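Long-range contacts in antibiotic resistance protein (Deinococcus radiodurans, PDB 2VLI), which is a P-loop-type phosphotransferase linked to tunicamycin resistance, and probably inactivates the antibiotic by transferring a phosphate group to it: residues Ser5-Ile10 with Arg102-His107; Leu64-Leu69 with Ser97-Arg102. All coordinates share one frame; numbering follows the deposited sequence.

Overall arrangement
From the N terminus, the chain enters strand 7-11 at once, at the middle of a parallel five-stranded sheet. After two helices and a short edge strand it runs through helix 61-75, strand 80-84 and helix 89-101, then returns beside its start as strand 107-112. That return is contact 1, which closes a loop of 91 residues by joining the first strand to Arg102-His107. Contact 2, nested inside, closes a shorter loop of 27 residues that contains strand 80-84, and packs helix 61-75 against the end of helix 89-101. Arg102 belongs to both, and the two meet where Trp9 CZ3 packs on Leu69 CD2. Together they tie the two helices to the central strands.

Contact 1: Ser5-Ile10 with Arg102-His107; sequences SPIIWI and RGLSVH
His107 carries both direct backbone bonds of this contact, bracketing Ile8 from either side: His107 N donates to Ile7 O (2.9 Å) and Trp9 N donates to His107 O (2.8 Å). This parallel bridge is the start of the pairing between strands 7-11 and 107-112 in this P-loop-type fold. The side chains of Ile8 and His107 lie on one face of the sheet. Before the bridge, where the two segments are still converging, a water accepts from Ile7 N at 2.9 Å, with an unusually short, and so doubtful, approach to Ser105 O. Beside the bridge, Ile7 CG2 rests on Val106 CG1 at 3.6 Å, while Val106 CG2 meets Trp9 CB at 3.8 Å. Ile7 CG1 is anti to the carbonyl carbon (chi1 -61°), and an extended chi2 of 175° carries CD1 to Leu104 CD2 at 3.8 Å, the two side chains crossing at about a right angle. Strand 80-84 pairs with the other edge of strand 7-11 through Leu80 and Val82. Leu95 and Met96 of helix 89-101 cover Trp9, and Leu99 of the same helix packs on Leu104 and Val106.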
loop_
_atom_site.group_PDB
_atom_site.type_symbol
_atom_site.label_atom_id
_atom_site.label_comp_id
_atom_site.label_asym_id
_atom_site.label_seq_id
_atom_site.Cartn_x
_atom_site.Cartn_y
_atom_site.Cartn_z
ATOM N N SER A 5 -4.342 -15.942 26.512
ATOM C CA SER A 5 -5.667 -15.253 26.390
ATOM C C SER A 5 -5.726 -14.503 25.047
ATOM O O SER A 5 -4.695 -14.199 24.472
ATOM C CB SER A 5 -5.858 -14.267 27.534
ATOM O OG SER A 5 -4.796 -13.317 27.543
ATOM N N PRO A 6 -6.935 -14.210 24.539
ATOM C CA PRO A 6 -7.001 -13.654 23.182
ATOM C C PRO A 6 -6.282 -12.317 22.991
ATOM O O PRO A 6 -6.318 -11.470 23.863
ATOM C CB PRO A 6 -8.499 -13.444 22.959
ATOM C CG PRO A 6 -9.168 -14.325 23.953
ATOM C CD PRO A 6 -8.265 -14.338 25.145
ATOM N N ILE A 7 -5.679 -12.137 21.820
ATOM C CA ILE A 7 -5.090 -10.845 21.415
ATOM C C ILE A 7 -5.967 -10.200 20.335
ATOM O O ILE A 7 -6.188 -10.804 19.274
ATOM C CB ILE A 7 -3.630 -11.031 20.936
ATOM C CG1 ILE A 7 -2.785 -11.605 22.096
ATOM C CG2 ILE A 7 -3.016 -9.696 20.471
ATOM C CD1 ILE A 7 -1.350 -11.950 21.721
ATOM N N ILE A 8 -6.501 -9.008 20.610
ATOM C CA ILE A 8 -7.386 -8.310 19.653
ATOM C C ILE A 8 -6.599 -7.145 19.055
ATOM O O ILE A 8 -6.294 -6.215 19.742
ATOM C CB ILE A 8 -8.669 -7.825 20.315
ATOM C CG1 ILE A 8 -9.354 -8.975 21.050
ATOM C CG2 ILE A 8 -9.611 -7.241 19.333
ATOM C CD1 ILE A 8 -10.409 -8.505 22.044
ATOM N N TRP A 9 -6.273 -7.243 17.773
ATOM C CA TRP A 9 -5.327 -6.374 17.109
ATOM C C TRP A 9 -6.148 -5.563 16.121
ATOM O O TRP A 9 -6.762 -6.120 15.223
ATOM C CB TRP A 9 -4.321 -7.257 16.403
ATOM C CG TRP A 9 -3.336 -6.567 15.514
ATOM C CD1 TRP A 9 -3.574 -6.049 14.276
ATOM C CD2 TRP A 9 -1.924 -6.423 15.741
ATOM N NE1 TRP A 9 -2.420 -5.569 13.729
ATOM C CE2 TRP A 9 -1.382 -5.798 14.595
ATOM C CE3 TRP A 9 -1.064 -6.774 16.787
ATOM C CZ2 TRP A 9 -0.028 -5.472 14.483
ATOM C CZ3 TRP A 9 0.311 -6.454 16.657
ATOM C CH2 TRP A 9 0.802 -5.804 15.528
ATOM N N ILE A 10 -6.215 -4.265 16.333
ATOM C CA ILE A 10 -7.119 -3.415 15.601
ATOM C C ILE A 10 -6.380 -2.294 14.867
ATOM O O ILE A 10 -5.856 -1.367 15.488
ATOM C CB ILE A 10 -8.173 -2.783 16.554
ATOM C CG1 ILE A 10 -8.947 -3.885 17.261
ATOM C CG2 ILE A 10 -9.114 -1.827 15.765
ATOM C CD1 ILE A 10 -9.729 -3.412 18.505
ATOM N N ARG A 102 6.782 -15.621 16.431
ATOM C CA ARG A 102 6.747 -15.585 17.888
ATOM C C ARG A 102 5.666 -16.462 18.462
ATOM O O ARG A 102 5.388 -16.422 19.669
ATOM C CB ARG A 102 6.567 -14.141 18.362
ATOM C CG ARG A 102 7.828 -13.357 18.187
ATOM C CD ARG A 102 7.593 -11.892 18.300
ATOM N NE ARG A 102 8.836 -11.172 18.080
ATOM C CZ ARG A 102 9.392 -10.910 16.917
ATOM N NH1 ARG A 102 8.804 -11.243 15.779
ATOM N NH2 ARG A 102 10.512 -10.227 16.883
ATOM N N GLY A 103 5.015 -17.205 17.578
ATOM C CA GLY A 103 3.962 -18.119 17.947
ATOM C C GLY A 103 2.717 -17.455 18.451
ATOM O O GLY A 103 1.974 -18.068 19.181
ATOM N N LEU A 104 2.459 -16.210 18.053
ATOM C CA LEU A 104 1.340 -15.471 18.608
ATOM C C LEU A 104 0.189 -15.495 17.596
ATOM O O LEU A 104 0.363 -15.116 16.433
ATOM C CB LEU A 104 1.776 -14.041 18.899
ATOM C CG LEU A 104 2.657 -13.774 20.120
ATOM C CD1 LEU A 104 3.177 -12.348 20.107
ATOM C CD2 LEU A 104 1.850 -14.027 21.391
ATOM N N SER A 105 -0.981 -15.930 18.030
ATOM C CA SER A 105 -2.108 -15.989 17.135
ATOM C C SER A 105 -3.013 -14.871 17.569
ATOM O O SER A 105 -3.479 -14.854 18.710
ATOM C CB SER A 105 -2.814 -17.349 17.205
ATOM O OG SER A 105 -3.507 -17.593 15.971
ATOM N N VAL A 106 -3.199 -13.907 16.691
ATOM C CA VAL A 106 -3.981 -12.720 17.010
ATOM C C VAL A 106 -5.211 -12.635 16.124
ATOM O O VAL A 106 -5.199 -13.071 14.982
ATOM C CB VAL A 106 -3.148 -11.374 16.981
ATOM C CG1 VAL A 106 -1.773 -11.567 17.614
ATOM C CG2 VAL A 106 -3.029 -10.775 15.606
ATOM N N HIS A 107 -6.254 -12.034 16.673
ATOM C CA HIS A 107 -7.420 -11.644 15.906
ATOM C C HIS A 107 -7.197 -10.258 15.355
ATOM O O HIS A 107 -7.319 -9.260 16.068
ATOM C CB HIS A 107 -8.632 -11.624 16.814
ATOM C CG HIS A 107 -8.956 -12.957 17.397
ATOM N ND1 HIS A 107 -9.673 -13.916 16.708
ATOM C CD2 HIS A 107 -8.664 -13.498 18.606
ATOM C CE1 HIS A 107 -9.820 -14.983 17.470
ATOM N NE2 HIS A 107 -9.232 -14.751 18.634
HETATM O O HOH W 1 -5.544 -14.417 20.105
#

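Contact 2: Leu64-Leu69 with Ser97-Arg102; sequences LMLDAL and SGLKDR
Leu66 fits between Gly98, Leu99 and Arg102, at the centre of a helix pair on one face of the parallel sheet of this P-loop-type fold. The axes of helix segments 64-69 and 97-101 approach to 10.2 Å at a crossing angle of -41°. Leu66 CD1 lies 3.6 Å from Gly98 CA, where the absence of a side chain makes room for it. The other methyl, CD2, meets Leu99 CD2 at 3.7 Å, and Leu69 CD2 reaches that same Leu99 methyl. Leu66 CB sits over one face of the Arg102 guanidinium, 3.5 Å above its plane and toward the rim. At the edge of that group, Asp67 forms a side-on salt bridge in which both donors converge on one oxygen: Arg102 NE lies 2.9 Å from Asp67 OD1 and Arg102 NH2 3.1 Å. Both reach OD1 from the same face of the carboxylate, whose plane is turned 39° from the guanidinium. The arginine is extended from CG to NE, which carries its head from the helix end across to Asp67. Further out, Phe35, Leu80 and Val82 pack on Leu69. The guanidinium is also held by the last turn of the helix before it, Arg102 NH1 donating to Gly98 O (3.0 Å) from above the carbonyl plane.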
loop_
_atom_site.group_PDB
_atom_site.type_symbol
_atom_site.label_atom_id
_atom_site.label_comp_id
_atom_site.label_asym_id
_atom_site.label_seq_id
_atom_site.Cartn_x
_atom_site.Cartn_y
_atom_site.Cartn_z
ATOM N N LEU A 64 11.158 -5.157 18.275
ATOM C CA LEU A 64 11.199 -4.975 19.705
ATOM C C LEU A 64 9.818 -4.833 20.272
ATOM O O LEU A 64 9.559 -5.319 21.367
ATOM C CB LEU A 64 12.094 -3.812 20.122
ATOM C CG LEU A 64 13.576 -3.823 19.756
ATOM C CD1 LEU A 64 14.393 -2.777 20.525
ATOM C CD2 LEU A 64 14.169 -5.298 19.820
HETATM N N MSE A 65 8.934 -4.129 19.568
HETATM C CA MSE A 65 7.558 -4.073 20.016
HETATM C C MSE A 65 6.893 -5.449 20.069
HETATM O O MSE A 65 6.119 -5.731 20.983
HETATM C CB MSE A 65 6.794 -3.043 19.172
HETATM C CG MSE A 65 5.334 -2.853 19.510
HETATM SE SE MSE A 65 4.139 -4.221 18.754
HETATM C CE MSE A 65 4.419 -3.971 16.800
ATOM N N LEU A 66 7.207 -6.331 19.120
ATOM C CA LEU A 66 6.635 -7.672 19.079
ATOM C C LEU A 66 7.223 -8.593 20.156
ATOM O O LEU A 66 6.536 -9.431 20.724
ATOM C CB LEU A 66 6.819 -8.296 17.695
ATOM C CG LEU A 66 5.973 -7.770 16.490
ATOM C CD1 LEU A 66 6.373 -8.510 15.183
ATOM C CD2 LEU A 66 4.485 -7.820 16.771
ATOM N N ASP A 67 8.512 -8.446 20.432
ATOM C CA ASP A 67 9.088 -9.083 21.629
ATOM C C ASP A 67 8.364 -8.663 22.909
ATOM O O ASP A 67 8.038 -9.499 23.740
ATOM C CB ASP A 67 10.541 -8.710 21.740
ATOM C CG ASP A 67 11.379 -9.310 20.652
ATOM O OD1 ASP A 67 10.915 -10.244 19.935
ATOM O OD2 ASP A 67 12.510 -8.822 20.510
ATOM N N ALA A 68 8.191 -7.360 23.113
ATOM C CA ALA A 68 7.412 -6.886 24.247
ATOM C C ALA A 68 5.988 -7.469 24.309
ATOM O O ALA A 68 5.483 -7.791 25.377
ATOM C CB ALA A 68 7.340 -5.376 24.229
ATOM N N LEU A 69 5.318 -7.508 23.159
ATOM C CA LEU A 69 3.979 -8.062 23.021
ATOM C C LEU A 69 3.924 -9.531 23.423
ATOM O O LEU A 69 3.018 -9.948 24.138
ATOM C CB LEU A 69 3.468 -7.909 21.578
ATOM C CG LEU A 69 2.011 -8.282 21.318
ATOM C CD1 LEU A 69 1.089 -7.512 22.278
ATOM C CD2 LEU A 69 1.649 -8.019 19.848
ATOM N N SER A 97 4.038 -11.553 9.813
ATOM C CA SER A 97 4.965 -12.696 9.902
ATOM C C SER A 97 5.780 -12.730 11.233
ATOM O O SER A 97 6.087 -13.809 11.774
ATOM C CB SER A 97 5.870 -12.745 8.672
ATOM O OG SER A 97 6.497 -11.498 8.452
ATOM N N GLY A 98 6.102 -11.553 11.771
ATOM C CA GLY A 98 6.676 -11.469 13.115
ATOM C C GLY A 98 5.833 -12.075 14.207
ATOM O O GLY A 98 6.362 -12.768 15.056
ATOM N N LEU A 99 4.521 -11.832 14.201
ATOM C CA LEU A 99 3.623 -12.459 15.164
ATOM C C LEU A 99 3.686 -13.986 15.055
ATOM O O LEU A 99 3.835 -14.702 16.050
ATOM C CB LEU A 99 2.170 -12.019 14.960
ATOM C CG LEU A 99 1.892 -10.576 15.364
ATOM C CD1 LEU A 99 0.613 -10.173 14.769
ATOM C CD2 LEU A 99 1.907 -10.423 16.879
ATOM N N LYS A 100 3.552 -14.451 13.829
ATOM C CA LYS A 100 3.530 -15.880 13.531
ATOM C C LYS A 100 4.820 -16.534 14.071
ATOM O O LYS A 100 4.714 -17.472 14.847
ATOM C CB LYS A 100 3.388 -16.078 12.029
ATOM C CG LYS A 100 2.804 -17.415 11.649
ATOM C CD LYS A 100 3.355 -17.896 10.315
ATOM C CE LYS A 100 2.647 -19.194 9.903
ATOM N NZ LYS A 100 2.866 -20.343 10.873
ATOM N N ASP A 101 5.986 -15.970 13.709
ATOM C CA ASP A 101 7.360 -16.352 14.213
ATOM C C ASP A 101 7.453 -16.519 15.728
ATOM O O ASP A 101 8.128 -17.434 16.240
ATOM C CB ASP A 101 8.406 -15.282 13.845
ATOM C CG ASP A 101 8.677 -15.185 12.343
ATOM O OD1 ASP A 101 8.094 -15.984 11.583
ATOM O OD2 ASP A 101 9.453 -14.283 11.925
ATOM N N ARG A 102 6.782 -15.621 16.431
ATOM C CA ARG A 102 6.747 -15.585 17.888
ATOM C C ARG A 102 5.666 -16.462 18.462
ATOM O O ARG A 102 5.388 -16.422 19.669
ATOM C CB ARG A 102 6.567 -14.141 18.362
ATOM C CG ARG A 102 7.828 -13.357 18.187
ATOM C CD ARG A 102 7.593 -11.892 18.300
ATOM N NE ARG A 102 8.836 -11.172 18.080
ATOM C CZ ARG A 102 9.392 -10.910 16.917
ATOM N NH1 ARG A 102 8.804 -11.243 15.779
ATOM N NH2 ARG A 102 10.512 -10.227 16.883
#